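Side-chain contact in cytolethal distending toxin protein B (PDB 1SR4), which is the DNase I-like subunit of a bacterial genotoxin and probably acts as a nuclease that damages host-cell DNA: residues R152-T157 / Y170-V175. Numbering follows the deposited sequence.
Sequences RNIFTT and YSWMVV
Three donors converge on the carbonyl oxygen of Asn153: besides the helical bond from Thr157 N, it takes Thr157 OG1 at 2.7 Å from O and Thr156 OG1 at 3.0 Å, the latter from above the carbonyl plane. Both hydroxyls are thus turned back onto their own helix, and the helix meets the strand through Ile154 and Phe155, in contacts made by carbon atoms. Helix 147-159 is the crossover of a beta-alpha-beta unit: it leads from strand 132-138 to its parallel neighbour 171-175 and lies on the outer face of one of the two sheets of the DNase I-like sandwich. Here it runs nearly antiparallel to strand 171-175 (165°), with 10.3 Å between the axes.

Ile154 divides its branches between two strand residues. CG2, anti to the backbone N, sits over one face of the Trp172 indole in a CH-pi contact, 3.8 Å from the centroid of the six-membered ring and only 13° off its normal. The other branch goes to Val174: Ile154 CD1 meets Val174 CG2 tip to tip at 3.5 Å. Phe155 takes the benzo rim of the same indole: Trp172 CZ2 stands 3.8 Å from Phe155 CA and lies near the plane of the phenyl ring. The indole's polar side is tied down too, NE1 bonding to Asn159 OD1 further along the helix, while Phe158 and His221 also meet its rings. Met173, on the other face of the strand, touches Val7 of the second sheet. Phe155 CD1, on the phenyl edge, is 4.0 Å from Trp172 CZ2.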
# COMPACT_ATOMS: atom_id res chain seq x y z
N ARG B 152 21.24 -12.47 -16.01
CA ARG B 152 22.41 -13.29 -16.29
C ARG B 152 23.60 -12.88 -15.42
O ARG B 152 24.29 -13.74 -14.85
CB ARG B 152 22.79 -13.22 -17.77
CG ARG B 152 24.13 -13.92 -18.10
CD ARG B 152 24.49 -13.84 -19.58
NE ARG B 152 24.41 -12.47 -20.08
CZ ARG B 152 25.18 -11.47 -19.66
NH1 ARG B 152 26.09 -11.69 -18.72
NH2 ARG B 152 25.03 -10.25 -20.16
N ASN B 153 23.86 -11.58 -15.30
CA ASN B 153 24.99 -11.15 -14.49
C ASN B 153 24.78 -11.49 -13.01
O ASN B 153 25.73 -11.82 -12.30
CB ASN B 153 25.25 -9.65 -14.65
CG ASN B 153 25.89 -9.31 -15.99
OD1 ASN B 153 26.35 -10.19 -16.71
ND2 ASN B 153 25.92 -8.03 -16.34
N ILE B 154 23.54 -11.42 -12.54
CA ILE B 154 23.26 -11.77 -11.16
C ILE B 154 23.54 -13.27 -11.00
O ILE B 154 24.19 -13.69 -10.04
CB ILE B 154 21.78 -11.46 -10.78
CG1 ILE B 154 21.58 -9.94 -10.70
CG2 ILE B 154 21.42 -12.14 -9.45
CD1 ILE B 154 20.14 -9.52 -10.51
N PHE B 155 23.07 -14.06 -11.96
CA PHE B 155 23.28 -15.51 -11.93
C PHE B 155 24.77 -15.87 -11.85
O PHE B 155 25.20 -16.62 -10.96
CB PHE B 155 22.69 -16.15 -13.19
CG PHE B 155 22.96 -17.64 -13.30
CD1 PHE B 155 22.26 -18.55 -12.52
CD2 PHE B 155 23.93 -18.12 -14.18
CE1 PHE B 155 22.52 -19.92 -12.61
CE2 PHE B 155 24.20 -19.48 -14.28
CZ PHE B 155 23.49 -20.38 -13.49
N THR B 156 25.57 -15.33 -12.77
CA THR B 156 27.00 -15.63 -12.79
C THR B 156 27.69 -15.15 -11.51
O THR B 156 28.70 -15.72 -11.10
CB THR B 156 27.69 -14.98 -13.99
OG1 THR B 156 27.62 -13.56 -13.87
CG2 THR B 156 27.00 -15.39 -15.28
N THR B 157 27.14 -14.11 -10.90
CA THR B 157 27.69 -13.57 -9.66
C THR B 157 27.70 -14.62 -8.55
O THR B 157 28.63 -14.70 -7.76
CB THR B 157 26.87 -12.36 -9.16
OG1 THR B 157 27.06 -11.26 -10.05
CG2 THR B 157 27.30 -11.97 -7.75
N TYR B 170 23.82 -19.97 -2.01
CA TYR B 170 22.91 -18.84 -1.82
C TYR B 170 21.67 -18.90 -2.70
O TYR B 170 21.75 -19.25 -3.88
CB TYR B 170 23.61 -17.51 -2.11
CG TYR B 170 24.66 -17.05 -1.12
CD1 TYR B 170 24.91 -17.76 0.06
CD2 TYR B 170 25.38 -15.90 -1.36
CE1 TYR B 170 25.88 -17.30 0.97
CE2 TYR B 170 26.34 -15.44 -0.48
CZ TYR B 170 26.59 -16.14 0.68
OH TYR B 170 27.51 -15.64 1.56
N SER B 171 20.53 -18.56 -2.12
CA SER B 171 19.30 -18.47 -2.87
C SER B 171 19.19 -16.96 -3.12
O SER B 171 19.58 -16.16 -2.27
CB SER B 171 18.11 -18.94 -2.04
OG SER B 171 18.05 -20.36 -1.98
N TRP B 172 18.68 -16.56 -4.28
CA TRP B 172 18.53 -15.13 -4.58
C TRP B 172 17.19 -14.87 -5.27
O TRP B 172 16.67 -15.72 -5.98
CB TRP B 172 19.69 -14.59 -5.43
CG TRP B 172 20.06 -15.37 -6.66
CD1 TRP B 172 21.01 -16.34 -6.75
CD2 TRP B 172 19.53 -15.20 -7.98
NE1 TRP B 172 21.13 -16.77 -8.05
CE2 TRP B 172 20.23 -16.08 -8.83
CE3 TRP B 172 18.54 -14.37 -8.54
CZ2 TRP B 172 19.97 -16.18 -10.20
CZ3 TRP B 172 18.28 -14.46 -9.91
CH2 TRP B 172 19.00 -15.36 -10.72
N MET B 173 16.66 -13.67 -5.04
CA MET B 173 15.37 -13.23 -5.56
C MET B 173 15.51 -11.80 -6.11
O MET B 173 15.94 -10.91 -5.39
CB MET B 173 14.39 -13.23 -4.41
CG MET B 173 12.98 -13.52 -4.75
SD MET B 173 12.00 -13.51 -3.24
CE MET B 173 10.46 -13.18 -3.92
N VAL B 174 15.13 -11.60 -7.37
CA VAL B 174 15.22 -10.29 -8.02
C VAL B 174 13.77 -9.80 -8.14
O VAL B 174 12.97 -10.40 -8.85
CB VAL B 174 15.87 -10.44 -9.41
CG1 VAL B 174 15.97 -9.08 -10.08
CG2 VAL B 174 17.25 -11.07 -9.25
N VAL B 175 13.45 -8.72 -7.44
CA VAL B 175 12.09 -8.19 -7.38
C VAL B 175 11.97 -6.73 -7.78
O VAL B 175 12.72 -5.88 -7.30
CB VAL B 175 11.54 -8.32 -5.95
CG1 VAL B 175 10.05 -7.97 -5.91
CG2 VAL B 175 11.81 -9.73 -5.42